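Local structure of CD180 antigen (Mus musculus, 3T6Q) at residues E241-P245 with A246-G250. The protein may cooperate with MD-1 and TLR4 in the innate immune response of B-cells to bacterial lipopolysaccharide, leading to NF-kappa-B activation. Residues are numbered along the deposited sequence; the frame is centred on the assembly and turned at random.
With CU (copper (II) ion), chain J.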
loop_
_atom_site.group_PDB
_atom_site.type_symbol
_atom_site.label_atom_id
_atom_site.label_comp_id
_atom_site.label_asym_id
_atom_site.label_seq_id
_atom_site.Cartn_x
_atom_site.Cartn_y
_atom_site.Cartn_z
ATOM N N GLU A 241 0.949 -15.134 22.450
ATOM C CA GLU A 241 -0.014 -14.921 23.524
ATOM C C GLU A 241 -0.080 -16.155 24.453
ATOM O O GLU A 241 0.154 -17.296 24.032
ATOM C CB GLU A 241 -1.399 -14.464 23.001
ATOM C CG GLU A 241 -2.243 -15.518 22.270
ATOM C CD GLU A 241 -3.744 -15.203 22.294
ATOM O OE1 GLU A 241 -4.357 -15.005 21.224
ATOM O OE2 GLU A 241 -4.318 -15.165 23.395
ATOM N N ASP A 242 -0.389 -15.911 25.723
ATOM C CA ASP A 242 -0.508 -16.976 26.718
ATOM C C ASP A 242 -1.639 -17.923 26.340
ATOM O O ASP A 242 -2.765 -17.478 26.102
ATOM C CB ASP A 242 -0.750 -16.373 28.114
ATOM C CG ASP A 242 0.341 -15.368 28.526
ATOM O OD1 ASP A 242 1.551 -15.657 28.358
ATOM O OD2 ASP A 242 -0.017 -14.278 29.024
ATOM N N ILE A 243 -1.329 -19.217 26.233
ATOM C CA ILE A 243 -2.354 -20.228 25.904
ATOM C C ILE A 243 -2.816 -20.916 27.182
ATOM O O ILE A 243 -2.000 -21.440 27.941
ATOM C CB ILE A 243 -1.868 -21.290 24.883
ATOM C CG1 ILE A 243 -1.464 -20.634 23.546
ATOM C CG2 ILE A 243 -2.936 -22.355 24.642
ATOM C CD1 ILE A 243 -2.629 -20.191 22.674
ATOM N N SER A 244 -4.123 -20.901 27.434
ATOM C CA SER A 244 -4.700 -21.638 28.577
ATOM C C SER A 244 -6.089 -22.091 28.131
ATOM O O SER A 244 -6.514 -21.682 27.049
ATOM C CB SER A 244 -4.812 -20.706 29.781
ATOM O OG SER A 244 -5.748 -19.678 29.510
ATOM N N PRO A 245 -6.779 -22.946 28.931
ATOM C CA PRO A 245 -8.127 -23.417 28.535
ATOM C C PRO A 245 -9.091 -22.264 28.242
ATOM O O PRO A 245 -9.963 -22.414 27.376
ATOM C CB PRO A 245 -8.592 -24.211 29.769
ATOM C CG PRO A 245 -7.331 -24.712 30.384
ATOM C CD PRO A 245 -6.316 -23.619 30.168
ATOM N N ALA A 246 -8.927 -21.129 28.946
ATOM C CA ALA A 246 -9.819 -19.958 28.759
ATOM C C ALA A 246 -9.962 -19.473 27.310
ATOM O O ALA A 246 -11.027 -19.023 26.917
ATOM C CB ALA A 246 -9.397 -18.780 29.639
ATOM N N VAL A 247 -8.870 -19.528 26.538
ATOM C CA VAL A 247 -8.857 -19.011 25.187
ATOM C C VAL A 247 -9.936 -19.661 24.297
ATOM O O VAL A 247 -10.492 -19.022 23.409
ATOM C CB VAL A 247 -7.425 -19.208 24.585
ATOM C CG1 VAL A 247 -7.417 -19.020 23.082
ATOM C CG2 VAL A 247 -6.419 -18.260 25.265
ATOM N N PHE A 248 -10.222 -20.935 24.536
ATOM C CA PHE A 248 -11.009 -21.761 23.595
ATOM C C PHE A 248 -12.503 -21.904 23.907
ATOM O O PHE A 248 -13.208 -22.672 23.237
ATOM C CB PHE A 248 -10.380 -23.152 23.505
ATOM C CG PHE A 248 -8.924 -23.109 23.101
ATOM C CD1 PHE A 248 -8.555 -22.673 21.814
ATOM C CD2 PHE A 248 -7.935 -23.463 23.997
ATOM C CE1 PHE A 248 -7.212 -22.621 21.427
ATOM C CE2 PHE A 248 -6.580 -23.395 23.623
ATOM C CZ PHE A 248 -6.228 -22.979 22.336
ATOM N N GLU A 249 -12.964 -21.177 24.920
ATOM C CA GLU A 249 -14.367 -21.276 25.408
ATOM C C GLU A 249 -15.409 -21.219 24.283
ATOM O O GLU A 249 -16.357 -22.018 24.271
ATOM C CB GLU A 249 -14.606 -20.175 26.463
ATOM C CG GLU A 249 -13.891 -20.468 27.788
ATOM C CD GLU A 249 -14.479 -21.660 28.544
ATOM O OE1 GLU A 249 -15.396 -21.435 29.396
ATOM O OE2 GLU A 249 -14.054 -22.836 28.326
ATOM N N GLY A 250 -15.218 -20.300 23.321
ATOM C CA GLY A 250 -16.164 -20.138 22.193
ATOM C C GLY A 250 -16.302 -21.365 21.308
ATOM O O GLY A 250 -17.313 -21.567 20.625
HETATM CU CU CU J . -14.836 -24.300 29.444
HETATM O O HOH W 1 -11.986 -23.884 26.584
#
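The Phe248 ring meets Ile243 through one methyl, CG2 lying 3.9 Å from CE2 and closing on the ring obliquely, with the two side chains at about a right angle. CG1 of its neighbour Val247 sits 3.9 Å above one face, displaced toward the rim. Outside the segment, Phe277 packs edge-to-face with Phe248, and Phe219 of helix 215-221 meets it with steeply inclined planes. With chi1 at -56° CG lies beside the backbone N, anti to the carbonyl carbon, and CD2 comes within 3.8 Å of Ser244 O. The same carbonyl accepts a hydrogen bond from Val247 N, and Pro245 O accepts one from Phe248 N; both bonds are 3.2 Å long. These i to i+3 bonds start a 3-10 turn on the stretch joining strands 226-231 and 255-260, at the outer, convex side of the leucine-rich-repeat solenoid of this Toll-like receptor family member. Val247 CG2 lies 3.8 Å from Asp242 O, and Leu215 touches both Val247 and Ile243. Farther along the turn, a water donates to Pro245 O (2.6 Å) and to Glu249 OE2, tying the carboxylate to the first turn. The Glu249 chain is bent at chi2 (-69°), and its OE2 both accepts from that water and binds copper at 2.0 Å, with His275 NE2 as a second ligand from the same chain.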